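Local atomic coordinates of xylose isomerase-like TIM barrel domain-containing protein (Parabacteroides distasonis, PDB entry 4KW2), a protein that is of unknown function but adopts a xylose isomerase-like TIM barrel and may act, like relatives with this fold, as a sugar isomerase or a related enzyme. Residues M37-L40 / D41-Q45; Y132-S135 / L136-Y140; K247-I250 / Q251-R254. All blocks are in the same frame, centred on the assembly; numbering follows the deposited sequence.

In the fold
All three contacts are local, each between residues about a helical turn apart on, or at the start of, the outer helices of an eight-stranded parallel barrel. Interactions 1 and 2 lie within helices 36-46 and 130-140; both are partly buried, with one flank against neighbouring helices or a strand. Interaction 3 is a surface contact at the start of helix 250-262, where D249 caps the helix by accepting E252 N. Interactions 1 and 3 touch, since I250 packs on K42 and Q45, and K42 NZ and I250 N bind the same sulfate. Interaction 2 stands apart, about 21 Å from interaction 1 and about 30 Å from interaction 3 between nearest atoms, and pairs a salt bridge with an apolar contact.

Interaction 1: M37-L40 / D41-Q45; sequences METL and DKTQQ. With SO4 (sulfate ion), chain C.
D41 N donates to M37 O at 3.0 Å, and the same i to i+4 bond recurs from K42 N to E38 O, from T43 N to T39 O and from Q44 N to L40 O, the pattern of regular alpha-helix across the join. This helix, 36-46, is the crossover between strands 23-27 and 50-53 of the barrel. T43 adds a side-chain bond to the backbone: its OG1 donates to T39 O at 2.7 Å, approaching from above the carbonyl plane, 38° out of it. That reach follows from chi1 of -54°, which sets OG1 anti to its own carbonyl carbon and over the preceding turn. T39 O therefore accepts twice, from T43 N at 2.9 Å and from the hydroxyl. The hydroxyl of T39 instead bonds T35 O and Q57 NE2. K42 lays its CG 3.4 Å from E38 O, then bends at chi2 (-83°) and runs outward until NZ donates at 3.0 Å to O3 of a sulfate, probably from the crystallisation liquor; I250 N holds the same ion. D41 turns its carboxylate back along the helix, but the charge is met by R88 in a salt bridge from OD1. Selenomethionine M37 and L40 lean on helix 75-86, through L81 and F85. The buried threonine hydroxyl of T43 is thus satisfied within its own helix, whereas the charged ends of D41 and K42 find partners beyond it.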
loop_
_atom_site.group_PDB
_atom_site.type_symbol
_atom_site.label_atom_id
_atom_site.label_comp_id
_atom_site.label_asym_id
_atom_site.label_seq_id
_atom_site.Cartn_x
_atom_site.Cartn_y
_atom_site.Cartn_z
HETATM N N MSE A 37 -25.748 -4.849 -4.081
HETATM C CA MSE A 37 -26.946 -4.016 -3.861
HETATM C C MSE A 37 -26.663 -2.937 -2.833
HETATM O O MSE A 37 -27.035 -1.779 -3.032
HETATM C CB MSE A 37 -28.174 -4.821 -3.425
HETATM C CG MSE A 37 -28.602 -5.875 -4.447
HETATM SE SE MSE A 37 -29.103 -5.096 -6.183
HETATM C CE MSE A 37 -27.450 -5.510 -7.165
ATOM N N GLU A 38 -26.000 -3.297 -1.732
ATOM C CA GLU A 38 -25.562 -2.302 -0.737
ATOM C C GLU A 38 -24.570 -1.292 -1.325
ATOM O O GLU A 38 -24.599 -0.110 -0.995
ATOM C CB GLU A 38 -24.931 -2.990 0.472
ATOM C CG GLU A 38 -25.920 -3.760 1.331
ATOM C CD GLU A 38 -25.258 -4.706 2.335
ATOM O OE1 GLU A 38 -24.035 -4.968 2.240
ATOM O OE2 GLU A 38 -25.981 -5.202 3.227
ATOM N N THR A 39 -23.689 -1.775 -2.193
ATOM C CA THR A 39 -22.736 -0.917 -2.884
ATOM C C THR A 39 -23.472 0.115 -3.744
ATOM O O THR A 39 -23.095 1.294 -3.769
ATOM C CB THR A 39 -21.778 -1.759 -3.760
ATOM O OG1 THR A 39 -21.002 -2.622 -2.923
ATOM C CG2 THR A 39 -20.851 -0.880 -4.590
ATOM N N LEU A 40 -24.517 -0.331 -4.439
ATOM C CA LEU A 40 -25.322 0.568 -5.272
ATOM C C LEU A 40 -26.101 1.575 -4.427
ATOM O O LEU A 40 -26.291 2.713 -4.852
ATOM C CB LEU A 40 -26.268 -0.214 -6.188
ATOM C CG LEU A 40 -25.622 -1.103 -7.267
ATOM C CD1 LEU A 40 -26.682 -1.626 -8.226
ATOM C CD2 LEU A 40 -24.532 -0.371 -8.039
ATOM N N ASP A 41 -26.530 1.168 -3.232
ATOM C CA ASP A 41 -27.166 2.098 -2.294
ATOM C C ASP A 41 -26.192 3.191 -1.851
ATOM O O ASP A 41 -26.574 4.352 -1.727
ATOM C CB ASP A 41 -27.691 1.378 -1.049
ATOM C CG ASP A 41 -28.763 0.356 -1.359
ATOM O OD1 ASP A 41 -29.435 0.454 -2.410
ATOM O OD2 ASP A 41 -28.930 -0.564 -0.537
ATOM N N LYS A 42 -24.942 2.804 -1.602
ATOM C CA LYS A 42 -23.888 3.756 -1.261
ATOM C C LYS A 42 -23.596 4.686 -2.427
ATOM O O LYS A 42 -23.373 5.877 -2.234
ATOM C CB LYS A 42 -22.606 3.019 -0.881
ATOM C CG LYS A 42 -22.707 2.263 0.427
ATOM C CD LYS A 42 -22.449 3.170 1.607
ATOM C CE LYS A 42 -22.641 2.419 2.913
ATOM N NZ LYS A 42 -22.184 3.254 4.054
ATOM N N THR A 43 -23.577 4.123 -3.631
ATOM C CA THR A 43 -23.390 4.889 -4.858
ATOM C C THR A 43 -24.482 5.964 -5.013
ATOM O O THR A 43 -24.201 7.077 -5.461
ATOM C CB THR A 43 -23.343 3.933 -6.070
ATOM O OG1 THR A 43 -22.339 2.935 -5.836
ATOM C CG2 THR A 43 -23.016 4.671 -7.367
ATOM N N GLN A 44 -25.713 5.640 -4.615
ATOM C CA GLN A 44 -26.804 6.623 -4.595
ATOM C C GLN A 44 -26.540 7.736 -3.588
ATOM O O GLN A 44 -26.763 8.907 -3.882
ATOM C CB GLN A 44 -28.133 5.965 -4.239
ATOM C CG GLN A 44 -28.712 5.090 -5.328
ATOM C CD GLN A 44 -30.001 4.422 -4.889
ATOM O OE1 GLN A 44 -29.990 3.434 -4.161
ATOM N NE2 GLN A 44 -31.113 4.963 -5.331
ATOM N N GLN A 45 -26.068 7.365 -2.402
ATOM C CA GLN A 45 -25.753 8.352 -1.362
ATOM C C GLN A 45 -24.599 9.264 -1.784
ATOM O O GLN A 45 -24.560 10.433 -1.411
ATOM C CB GLN A 45 -25.423 7.654 -0.044
ATOM C CG GLN A 45 -26.603 6.903 0.556
ATOM C CD GLN A 45 -26.171 5.889 1.592
ATOM O OE1 GLN A 45 -25.301 6.162 2.412
ATOM N NE2 GLN A 45 -26.775 4.710 1.558
HETATM S S SO4 C . -20.309 6.366 5.454
HETATM O O1 SO4 C . -20.100 7.748 4.972
HETATM O O2 SO4 C . -21.707 6.222 5.932
HETATM O O3 SO4 C . -20.063 5.386 4.361
HETATM O O4 SO4 C . -19.355 6.115 6.562
#

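Interaction 2: Y132-S135 / L136-Y140; sequences YIES and LAKKY
Y132 and L136 make the apolar part of this contact. The leucine methyl CD1 comes obliquely against the ring, 3.6 Å from Y132 CE2 and 3.9 Å from Y132 CD2. Y132 has its CG anti to the backbone N (chi1 -172°), which swings the ring along the helix toward L136 one turn on. L136 CD2 meets the Y140 ring at its edge, in the ring plane, so one leucine touches two tyrosines of the same helix. The charged pair is E134 with K138: NZ of K138 sits 3.3 Å from OE2 of E134, a salt bridge with a weak hydrogen bond. The lysine chain bends at chi3 and chi4 to get there, while the glutamate is extended. The carboxylate has further partners: a salt bridge from R168 to OE1, and S169 N, its strongest partner, at OE2. With an alanine at E134, R168 and K138 would probably lose their shared anionic mate and S169 N its acceptor. Backbone bonds form the third group: A137 N donates to I133 O at 2.9 Å, with an N-H...O angle of 163°, and K139 N to S135 O at 2.9 Å. I133 and A137 meet V144 on strand 143-146, seating this crossover helix of the beta-alpha-beta unit on the barrel. Its chemistry is accordingly split: small and branched groups face the strand, and the acidic E134 ties the helix to the loop at R168 and S169.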
loop_
_atom_site.group_PDB
_atom_site.type_symbol
_atom_site.label_atom_id
_atom_site.label_comp_id
_atom_site.label_asym_id
_atom_site.label_seq_id
_atom_site.Cartn_x
_atom_site.Cartn_y
_atom_site.Cartn_z
ATOM N N TYR A 132 -7.870 -11.498 -30.528
ATOM C CA TYR A 132 -9.110 -12.176 -30.165
ATOM C C TYR A 132 -10.065 -11.235 -29.434
ATOM O O TYR A 132 -11.271 -11.223 -29.701
ATOM C CB TYR A 132 -8.823 -13.403 -29.300
ATOM C CG TYR A 132 -10.052 -14.250 -29.062
ATOM C CD1 TYR A 132 -10.625 -14.988 -30.102
ATOM C CD2 TYR A 132 -10.650 -14.311 -27.808
ATOM C CE1 TYR A 132 -11.757 -15.760 -29.893
ATOM C CE2 TYR A 132 -11.779 -15.083 -27.592
ATOM C CZ TYR A 132 -12.327 -15.804 -28.636
ATOM O OH TYR A 132 -13.448 -16.569 -28.418
ATOM N N ILE A 133 -9.518 -10.452 -28.510
ATOM C CA ILE A 133 -10.304 -9.485 -27.745
ATOM C C ILE A 133 -10.921 -8.423 -28.662
ATOM O O ILE A 133 -12.067 -8.019 -28.460
ATOM C CB ILE A 133 -9.450 -8.835 -26.630
ATOM C CG1 ILE A 133 -9.199 -9.855 -25.517
ATOM C CG2 ILE A 133 -10.130 -7.596 -26.059
ATOM C CD1 ILE A 133 -8.105 -9.459 -24.554
ATOM N N GLU A 134 -10.172 -7.980 -29.668
ATOM C CA GLU A 134 -10.696 -6.998 -30.621
ATOM C C GLU A 134 -11.888 -7.563 -31.400
ATOM O O GLU A 134 -12.859 -6.845 -31.646
ATOM C CB GLU A 134 -9.606 -6.517 -31.584
ATOM C CG GLU A 134 -10.034 -5.344 -32.464
ATOM C CD GLU A 134 -8.916 -4.812 -33.351
ATOM O OE1 GLU A 134 -7.858 -5.466 -33.457
ATOM O OE2 GLU A 134 -9.096 -3.732 -33.952
ATOM N N SER A 135 -11.820 -8.844 -31.770
ATOM C CA SER A 135 -12.912 -9.499 -32.491
ATOM C C SER A 135 -14.188 -9.500 -31.658
ATOM O O SER A 135 -15.288 -9.314 -32.185
ATOM C CB SER A 135 -12.537 -10.938 -32.850
ATOM O OG SER A 135 -11.219 -11.005 -33.356
ATOM N N LEU A 136 -14.031 -9.717 -30.354
ATOM C CA LEU A 136 -15.157 -9.701 -29.421
ATOM C C LEU A 136 -15.727 -8.291 -29.244
ATOM O O LEU A 136 -16.947 -8.112 -29.205
ATOM C CB LEU A 136 -14.740 -10.279 -28.064
ATOM C CG LEU A 136 -14.470 -11.787 -28.036
ATOM C CD1 LEU A 136 -13.747 -12.181 -26.756
ATOM C CD2 LEU A 136 -15.765 -12.569 -28.172
ATOM N N ALA A 137 -14.843 -7.300 -29.139
ATOM C CA ALA A 137 -15.254 -5.899 -29.074
ATOM C C ALA A 137 -16.140 -5.540 -30.264
ATOM O O ALA A 137 -17.190 -4.921 -30.092
ATOM C CB ALA A 137 -14.037 -4.988 -29.031
ATOM N N LYS A 138 -15.709 -5.934 -31.464
ATOM C CA LYS A 138 -16.483 -5.701 -32.691
ATOM C C LYS A 138 -17.805 -6.462 -32.656
ATOM O O LYS A 138 -18.859 -5.896 -32.931
ATOM C CB LYS A 138 -15.707 -6.149 -33.933
ATOM C CG LYS A 138 -14.463 -5.342 -34.279
ATOM C CD LYS A 138 -13.999 -5.679 -35.695
ATOM C CE LYS A 138 -12.487 -5.799 -35.817
ATOM N NZ LYS A 138 -11.796 -4.501 -35.594
ATOM N N LYS A 139 -17.729 -7.745 -32.316
ATOM C CA LYS A 139 -18.895 -8.632 -32.310
ATOM C C LYS A 139 -20.003 -8.149 -31.372
ATOM O O LYS A 139 -21.181 -8.337 -31.667
ATOM C CB LYS A 139 -18.466 -10.054 -31.930
ATOM C CG LYS A 139 -19.591 -11.078 -31.822
ATOM C CD LYS A 139 -19.022 -12.464 -31.542
ATOM C CE LYS A 139 -19.989 -13.369 -30.788
ATOM N NZ LYS A 139 -20.729 -14.299 -31.680
ATOM N N TYR A 140 -19.622 -7.534 -30.251
ATOM C CA TYR A 140 -20.586 -7.057 -29.258
ATOM C C TYR A 140 -20.676 -5.531 -29.175
ATOM O O TYR A 140 -21.347 -5.004 -28.289
ATOM C CB TYR A 140 -20.239 -7.621 -27.878
ATOM C CG TYR A 140 -20.353 -9.128 -27.774
ATOM C CD1 TYR A 140 -21.598 -9.754 -27.715
ATOM C CD2 TYR A 140 -19.218 -9.928 -27.722
ATOM C CE1 TYR A 140 -21.701 -11.135 -27.613
ATOM C CE2 TYR A 140 -19.311 -11.304 -27.621
ATOM C CZ TYR A 140 -20.552 -11.904 -27.568
ATOM O OH TYR A 140 -20.625 -13.274 -27.463
#

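Interaction 3: K247-I250 / Q251-R254; sequences KSDI and QEIR. With SO4 (sulfate ion), chain B; SO4 (sulfate ion), chain C.
R254 reaches back over I250, and its side chain can be read atom by atom. R254 CB and CG both lie 3.4 Å from I250 O, the carbonyl that also accepts R254 N in a helical i to i+4 bond. CD then passes the branch methyl of the isoleucine, with 3.8 Å between R254 CD and I250 CG2. A bend at chi3 (65°) turns the guanidinium onto a sulfate, probably from the crystallisation liquor: R254 NE donates to sulfate O3 at 2.9 Å and R254 NH2 to sulfate O1 at 2.8 Å, a two-pronged grip made with the edge of the flat group. NH1 bonds L46 O at the end of helix 36-46. Q251 NE2 donates to the same sulfate O3 at 2.8 Å, so that oxygen is held by donors from two residues. Q251 and R254 belong to the opening turn of helix 250-262, which follows the last strand of the TIM barrel, and D249 is its N-cap. Chi1 of 56° places the D249 carboxylate between backbone N and carbonyl carbon, letting OD1 accept E252 N at 2.8 Å, nearly along its C-O axis. One oxygen of E252 is itself bonded: S248 OG donates to OE1 at 3.2 Å. Its other oxygen, OE2, lies near D249 OD2, a like-charge approach that would tend to disfavour two full negative charges there. A second sulfate meets the start of the helix, where I250 N donates to O1 at 2.7 Å in an almost straight bond (173°), with K42 NZ gripping the same ion. K247 extends the other way, pairing its NZ with D244 of the second subunit.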
loop_
_atom_site.group_PDB
_atom_site.type_symbol
_atom_site.label_atom_id
_atom_site.label_comp_id
_atom_site.label_asym_id
_atom_site.label_seq_id
_atom_site.Cartn_x
_atom_site.Cartn_y
_atom_site.Cartn_z
ATOM N N LYS A 247 -11.337 4.600 5.677
ATOM C CA LYS A 247 -10.623 5.822 6.040
ATOM C C LYS A 247 -11.375 7.098 5.656
ATOM O O LYS A 247 -11.096 8.159 6.204
ATOM C CB LYS A 247 -9.228 5.843 5.405
ATOM C CG LYS A 247 -8.257 4.786 5.936
ATOM C CD LYS A 247 -6.814 5.293 5.907
ATOM C CE LYS A 247 -5.835 4.306 5.285
ATOM N NZ LYS A 247 -5.517 3.130 6.136
ATOM N N SER A 248 -12.315 7.003 4.718
ATOM C CA SER A 248 -13.139 8.147 4.318
ATOM C C SER A 248 -14.623 7.846 4.455
ATOM O O SER A 248 -15.029 6.693 4.554
ATOM C CB SER A 248 -12.824 8.564 2.883
ATOM O OG SER A 248 -11.736 9.472 2.844
ATOM N N ASP A 249 -15.421 8.907 4.469
ATOM C CA ASP A 249 -16.877 8.799 4.559
ATOM C C ASP A 249 -17.528 9.480 3.350
ATOM O O ASP A 249 -16.859 10.165 2.566
ATOM C CB ASP A 249 -17.395 9.391 5.881
ATOM C CG ASP A 249 -16.976 10.845 6.095
ATOM O OD1 ASP A 249 -17.117 11.677 5.174
ATOM O OD2 ASP A 249 -16.503 11.163 7.201
ATOM N N ILE A 250 -18.832 9.281 3.204
ATOM C CA ILE A 250 -19.577 9.785 2.046
ATOM C C ILE A 250 -19.501 11.309 1.894
ATOM O O ILE A 250 -19.316 11.816 0.784
ATOM C CB ILE A 250 -21.035 9.273 2.084
ATOM C CG1 ILE A 250 -21.046 7.805 1.639
ATOM C CG2 ILE A 250 -21.945 10.120 1.201
ATOM C CD1 ILE A 250 -22.307 7.047 1.981
ATOM N N GLN A 251 -19.621 12.033 3.003
ATOM C CA GLN A 251 -19.486 13.493 2.990
ATOM C C GLN A 251 -18.137 13.970 2.457
ATOM O O GLN A 251 -18.084 14.913 1.665
ATOM C CB GLN A 251 -19.726 14.069 4.388
ATOM C CG GLN A 251 -21.180 14.015 4.827
ATOM C CD GLN A 251 -22.125 14.535 3.758
ATOM O OE1 GLN A 251 -23.056 13.841 3.344
ATOM N NE2 GLN A 251 -21.867 15.752 3.280
ATOM N N GLU A 252 -17.055 13.322 2.881
ATOM C CA GLU A 252 -15.720 13.713 2.441
ATOM C C GLU A 252 -15.546 13.521 0.943
ATOM O O GLU A 252 -15.018 14.397 0.256
ATOM C CB GLU A 252 -14.638 12.935 3.201
ATOM C CG GLU A 252 -14.383 13.479 4.597
ATOM C CD GLU A 252 -13.474 12.597 5.439
ATOM O OE1 GLU A 252 -13.067 11.508 4.977
ATOM O OE2 GLU A 252 -13.169 13.003 6.579
ATOM N N ILE A 253 -15.996 12.376 0.438
ATOM C CA ILE A 253 -15.862 12.066 -0.980
ATOM C C ILE A 253 -16.786 12.974 -1.808
ATOM O O ILE A 253 -16.409 13.418 -2.893
ATOM C CB ILE A 253 -16.125 10.569 -1.266
ATOM C CG1 ILE A 253 -15.144 9.689 -0.482
ATOM C CG2 ILE A 253 -16.005 10.268 -2.754
ATOM C CD1 ILE A 253 -13.680 9.909 -0.817
ATOM N N ARG A 254 -17.968 13.286 -1.281
ATOM C CA ARG A 254 -18.880 14.204 -1.974
ATOM C C ARG A 254 -18.262 15.578 -2.232
ATOM O O ARG A 254 -18.603 16.221 -3.225
ATOM C CB ARG A 254 -20.221 14.323 -1.250
ATOM C CG ARG A 254 -21.179 13.217 -1.653
ATOM C CD ARG A 254 -22.469 13.237 -0.861
ATOM N NE ARG A 254 -23.282 14.434 -1.083
ATOM C CZ ARG A 254 -24.017 14.676 -2.170
ATOM N NH1 ARG A 254 -24.043 13.826 -3.191
ATOM N NH2 ARG A 254 -24.734 15.788 -2.241
HETATM S S SO4 B . -24.960 16.825 1.362
HETATM O O1 SO4 B . -25.456 17.202 0.022
HETATM O O2 SO4 B . -25.978 16.003 2.043
HETATM O O3 SO4 B . -23.696 16.062 1.242
HETATM O O4 SO4 B . -24.722 18.052 2.152
HETATM S S SO4 C . -20.309 6.366 5.454
HETATM O O1 SO4 C . -20.100 7.748 4.972
HETATM O O2 SO4 C . -21.707 6.222 5.932
HETATM O O3 SO4 C . -20.063 5.386 4.361
HETATM O O4 SO4 C . -19.355 6.115 6.562
HETATM O O HOH W 1 -12.588 10.272 7.648
#